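Local coordinates for protein N6 adenine specific DNA methylase (Encephalitozoon cuniculi, PDB 3Q87) that probably acts as the S-adenosylmethionine-dependent catalytic subunit that, together with its activator Trm112, methylates the translation termination factor eRF1, at residues Y120-A126 with E154-K160. Numbering follows the deposited sequence.
Sequences YLLVIEA and ETVYIIK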
ATOM      1  N   TYR B 120      10.698  -7.024   1.457  1.00 18.54           N
ATOM      2  CA  TYR B 120      11.789  -7.132   0.484  1.00 13.70           C
ATOM      3  C   TYR B 120      12.285  -5.712   0.224  1.00 22.32           C
ATOM      4  O   TYR B 120      11.511  -4.848  -0.197  1.00 19.79           O
ATOM      5  CB  TYR B 120      11.289  -7.772  -0.808  1.00 11.81           C
ATOM      6  CG  TYR B 120      10.815  -9.200  -0.630  1.00 21.41           C
ATOM      7  CD1 TYR B 120      11.703 -10.262  -0.719  1.00 24.10           C
ATOM      8  CD2 TYR B 120       9.482  -9.483  -0.343  1.00 20.77           C
ATOM      9  CE1 TYR B 120      11.269 -11.582  -0.549  1.00 26.39           C
ATOM     10  CE2 TYR B 120       9.043 -10.794  -0.168  1.00 21.40           C
ATOM     11  CZ  TYR B 120       9.942 -11.836  -0.273  1.00 26.24           C
ATOM     12  OH  TYR B 120       9.511 -13.133  -0.097  1.00 31.02           O
ATOM     13  N   LEU B 121      13.560  -5.464   0.503  1.00 15.70           N
ATOM     14  CA  LEU B 121      14.120  -4.118   0.402  1.00 14.88           C
ATOM     15  C   LEU B 121      15.349  -4.118  -0.503  1.00 21.18           C
ATOM     16  O   LEU B 121      16.189  -4.996  -0.396  1.00 22.26           O
ATOM     17  CB  LEU B 121      14.499  -3.599   1.787  1.00 14.90           C
ATOM     18  CG  LEU B 121      15.191  -2.237   1.869  1.00 19.69           C
ATOM     19  CD1 LEU B 121      14.237  -1.109   1.446  1.00 15.55           C
ATOM     20  CD2 LEU B 121      15.690  -2.001   3.297  1.00 23.38           C
ATOM     21  N   LEU B 122      15.446  -3.137  -1.395  1.00 19.47           N
ATOM     22  CA  LEU B 122      16.616  -3.013  -2.247  1.00 19.16           C
ATOM     23  C   LEU B 122      17.533  -1.931  -1.704  1.00 22.21           C
ATOM     24  O   LEU B 122      17.083  -0.867  -1.296  1.00 16.89           O
ATOM     25  CB  LEU B 122      16.231  -2.696  -3.700  1.00 19.55           C
ATOM     26  CG  LEU B 122      17.414  -2.574  -4.685  1.00 14.13           C
ATOM     27  CD1 LEU B 122      16.957  -2.874  -6.094  1.00 15.55           C
ATOM     28  CD2 LEU B 122      18.092  -1.199  -4.637  1.00 18.24           C
ATOM     29  N   VAL B 123      18.830  -2.219  -1.707  1.00 18.04           N
ATOM     30  CA  VAL B 123      19.817  -1.294  -1.213  1.00 17.57           C
ATOM     31  C   VAL B 123      21.029  -1.381  -2.145  1.00 19.17           C
ATOM     32  O   VAL B 123      21.156  -2.339  -2.882  1.00 17.14           O
ATOM     33  CB  VAL B 123      20.205  -1.657   0.232  1.00 24.98           C
ATOM     34  CG1 VAL B 123      21.499  -1.017   0.597  1.00 36.17           C
ATOM     35  CG2 VAL B 123      19.094  -1.255   1.210  1.00 23.11           C
ATOM     36  N   ILE B 124      21.890  -0.370  -2.142  1.00 20.38           N
ATOM     37  CA  ILE B 124      23.139  -0.456  -2.891  1.00 25.90           C
ATOM     38  C   ILE B 124      24.342  -0.443  -1.943  1.00 26.95           C
ATOM     39  O   ILE B 124      24.208  -0.125  -0.772  1.00 18.81           O
ATOM     40  CB  ILE B 124      23.267   0.665  -3.942  1.00 27.86           C
ATOM     41  CG1 ILE B 124      23.268   2.035  -3.268  1.00 25.07           C
ATOM     42  CG2 ILE B 124      22.148   0.553  -4.979  1.00 26.14           C
ATOM     43  CD1 ILE B 124      23.631   3.170  -4.214  1.00 31.66           C
ATOM     44  N   GLU B 125      25.515  -0.800  -2.457  1.00 34.33           N
ATOM     45  CA  GLU B 125      26.704  -0.930  -1.624  1.00 29.59           C
ATOM     46  C   GLU B 125      26.966   0.340  -0.817  1.00 39.09           C
ATOM     47  O   GLU B 125      27.360   0.280   0.353  1.00 32.43           O
ATOM     48  CB  GLU B 125      27.918  -1.275  -2.488  1.00 37.53           C
ATOM     49  CG  GLU B 125      29.104  -1.834  -1.724  1.00 38.47           C
ATOM     50  CD  GLU B 125      30.122  -2.475  -2.655  1.00 49.88           C
ATOM     51  OE1 GLU B 125      29.928  -3.652  -3.042  1.00 53.60           O
ATOM     52  OE2 GLU B 125      31.113  -1.801  -3.007  1.00 40.68           O
ATOM     53  N   ALA B 126      26.731   1.491  -1.434  1.00 29.87           N
ATOM     54  CA  ALA B 126      27.003   2.761  -0.767  1.00 28.87           C
ATOM     55  C   ALA B 126      26.135   3.002   0.477  1.00 32.70           C
ATOM     56  O   ALA B 126      26.513   3.776   1.364  1.00 24.21           O
ATOM     57  CB  ALA B 126      26.884   3.912  -1.745  1.00 28.73           C
ATOM     58  N   GLU B 154      26.575   0.536  -9.946  1.00 50.54           N
ATOM     59  CA  GLU B 154      26.857   0.004  -8.610  1.00 49.04           C
ATOM     60  C   GLU B 154      26.426  -1.443  -8.439  1.00 32.25           C
ATOM     61  O   GLU B 154      26.101  -2.130  -9.405  1.00 34.70           O
ATOM     62  CB  GLU B 154      26.231   0.887  -7.516  1.00 50.88           C
ATOM     63  CG  GLU B 154      26.818   0.659  -6.110  1.00 42.46           C
ATOM     64  CD  GLU B 154      26.903   1.938  -5.292  1.00 41.97           C
ATOM     65  OE1 GLU B 154      26.800   3.035  -5.883  1.00 63.67           O
ATOM     66  OE2 GLU B 154      27.084   1.852  -4.060  1.00 40.66           O
ATOM     67  N   THR B 155      26.449  -1.910  -7.201  1.00 30.32           N
ATOM     68  CA  THR B 155      26.034  -3.271  -6.911  1.00 40.61           C
ATOM     69  C   THR B 155      24.772  -3.239  -6.061  1.00 28.04           C
ATOM     70  O   THR B 155      24.686  -2.515  -5.075  1.00 27.56           O
ATOM     71  CB  THR B 155      27.136  -4.061  -6.187  1.00 40.64           C
ATOM     72  OG1 THR B 155      27.323  -3.521  -4.875  1.00 46.94           O
ATOM     73  CG2 THR B 155      28.449  -3.963  -6.949  1.00 38.74           C
ATOM     74  N   VAL B 156      23.797  -4.039  -6.453  1.00 29.95           N
ATOM     75  CA  VAL B 156      22.499  -4.026  -5.811  1.00 29.41           C
ATOM     76  C   VAL B 156      22.357  -5.189  -4.835  1.00 30.43           C
ATOM     77  O   VAL B 156      22.723  -6.320  -5.158  1.00 30.10           O
ATOM     78  CB  VAL B 156      21.396  -4.128  -6.875  1.00 28.04           C
ATOM     79  CG1 VAL B 156      20.090  -4.552  -6.249  1.00 30.07           C
ATOM     80  CG2 VAL B 156      21.251  -2.816  -7.592  1.00 27.55           C
ATOM     81  N   TYR B 157      21.820  -4.907  -3.649  1.00 22.61           N
ATOM     82  CA  TYR B 157      21.505  -5.938  -2.665  1.00 18.91           C
ATOM     83  C   TYR B 157      20.010  -6.002  -2.373  1.00 22.81           C
ATOM     84  O   TYR B 157      19.386  -5.001  -2.022  1.00 27.47           O
ATOM     85  CB  TYR B 157      22.259  -5.682  -1.361  1.00 28.36           C
ATOM     86  CG  TYR B 157      23.763  -5.603  -1.528  1.00 31.25           C
ATOM     87  CD1 TYR B 157      24.585  -6.646  -1.110  1.00 41.70           C
ATOM     88  CD2 TYR B 157      24.360  -4.492  -2.105  1.00 32.01           C
ATOM     89  CE1 TYR B 157      25.961  -6.583  -1.261  1.00 39.92           C
ATOM     90  CE2 TYR B 157      25.739  -4.415  -2.259  1.00 39.75           C
ATOM     91  CZ  TYR B 157      26.534  -5.464  -1.835  1.00 40.11           C
ATOM     92  OH  TYR B 157      27.898  -5.395  -1.985  1.00 42.00           O
ATOM     93  N   ILE B 158      19.436  -7.185  -2.518  1.00 23.96           N
ATOM     94  CA  ILE B 158      18.040  -7.380  -2.174  1.00 23.49           C
ATOM     95  C   ILE B 158      17.911  -8.055  -0.816  1.00 25.48           C
ATOM     96  O   ILE B 158      18.288  -9.213  -0.626  1.00 27.37           O
ATOM     97  CB  ILE B 158      17.312  -8.182  -3.241  1.00 22.99           C
ATOM     98  CG1 ILE B 158      17.303  -7.380  -4.548  1.00 17.55           C
ATOM     99  CG2 ILE B 158      15.895  -8.534  -2.765  1.00 18.20           C
ATOM    100  CD1 ILE B 158      16.889  -8.195  -5.729  1.00 38.25           C
ATOM    101  N   ILE B 159      17.386  -7.301   0.135  1.00 20.71           N
ATOM    102  CA  ILE B 159      17.235  -7.784   1.493  1.00 21.78           C
ATOM    103  C   ILE B 159      15.852  -8.371   1.719  1.00 26.84           C
ATOM    104  O   ILE B 159      14.849  -7.749   1.385  1.00 23.54           O
ATOM    105  CB  ILE B 159      17.493  -6.654   2.481  1.00 21.64           C
ATOM    106  CG1 ILE B 159      18.916  -6.140   2.308  1.00 24.58           C
ATOM    107  CG2 ILE B 159      17.307  -7.126   3.911  1.00 28.38           C
ATOM    108  CD1 ILE B 159      19.321  -5.126   3.365  1.00 29.02           C
ATOM    109  N   LYS B 160      15.801  -9.586   2.255  1.00 26.77           N
ATOM    110  CA  LYS B 160      14.532 -10.171   2.672  1.00 22.03           C
ATOM    111  C   LYS B 160      14.470 -10.169   4.191  1.00 32.38           C
ATOM    112  O   LYS B 160      15.400 -10.618   4.852  1.00 24.37           O
ATOM    113  CB  LYS B 160      14.340 -11.587   2.138  1.00 27.71           C
ATOM    114  CG  LYS B 160      13.100 -12.254   2.706  1.00 25.02           C
ATOM    115  CD  LYS B 160      12.805 -13.597   2.060  1.00 29.34           C
ATOM    116  CE  LYS B 160      11.572 -14.235   2.694  1.00 33.85           C
ATOM    117  NZ  LYS B 160      11.275 -15.565   2.104  1.00 33.10           N
TER
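The extended side chain of Lys-160 runs alongside the ring of Tyr-120, bringing CD of Lys-160 to 3.6 Å from CE1 of Tyr-120; both polar ends turn to Glu-20 on helix 8-20, the ammonium in a salt bridge and the phenol in a hydrogen bond. Further along that face, which helix 8-20 covers, CD1 of Leu-122 packs 3.6 Å from CG1 of Val-156. On the other face, Leu-121 and Ile-159 meet under helix 129-138. Between these two layers the backbones pair antiparallel: Leu-121 N to Ile-159 O (2.8 Å) and Ile-159 N to Leu-121 O (2.7 Å) make these residues a hydrogen-bonded pair, and Val-123 with Tyr-157 is the next such pair. Such pairing illustrates how the Rossmann-like methyltransferase sheet, in strand order 3-2-1-4-5-7-6, admits its one reversed strand, 155-162, between strands 118-124 and 142-150. Where strand 118-124 gives way to a 3-10 segment, one more main-chain bond, Glu-125 N to Thr-155 O at 3.2 Å, is joined by side-chain ones. OE1 of Glu-125 accepts from Tyr-157 OH (2.9 Å) and Thr-155 OG1 (3.2 Å), while OE2 of Glu-154 receives Ala-126 N at 2.7 Å. The side chain of Leu-122 touches Asn-85, an S-adenosylmethionine-binding residue, and is itself about 7 Å from the bound cofactor.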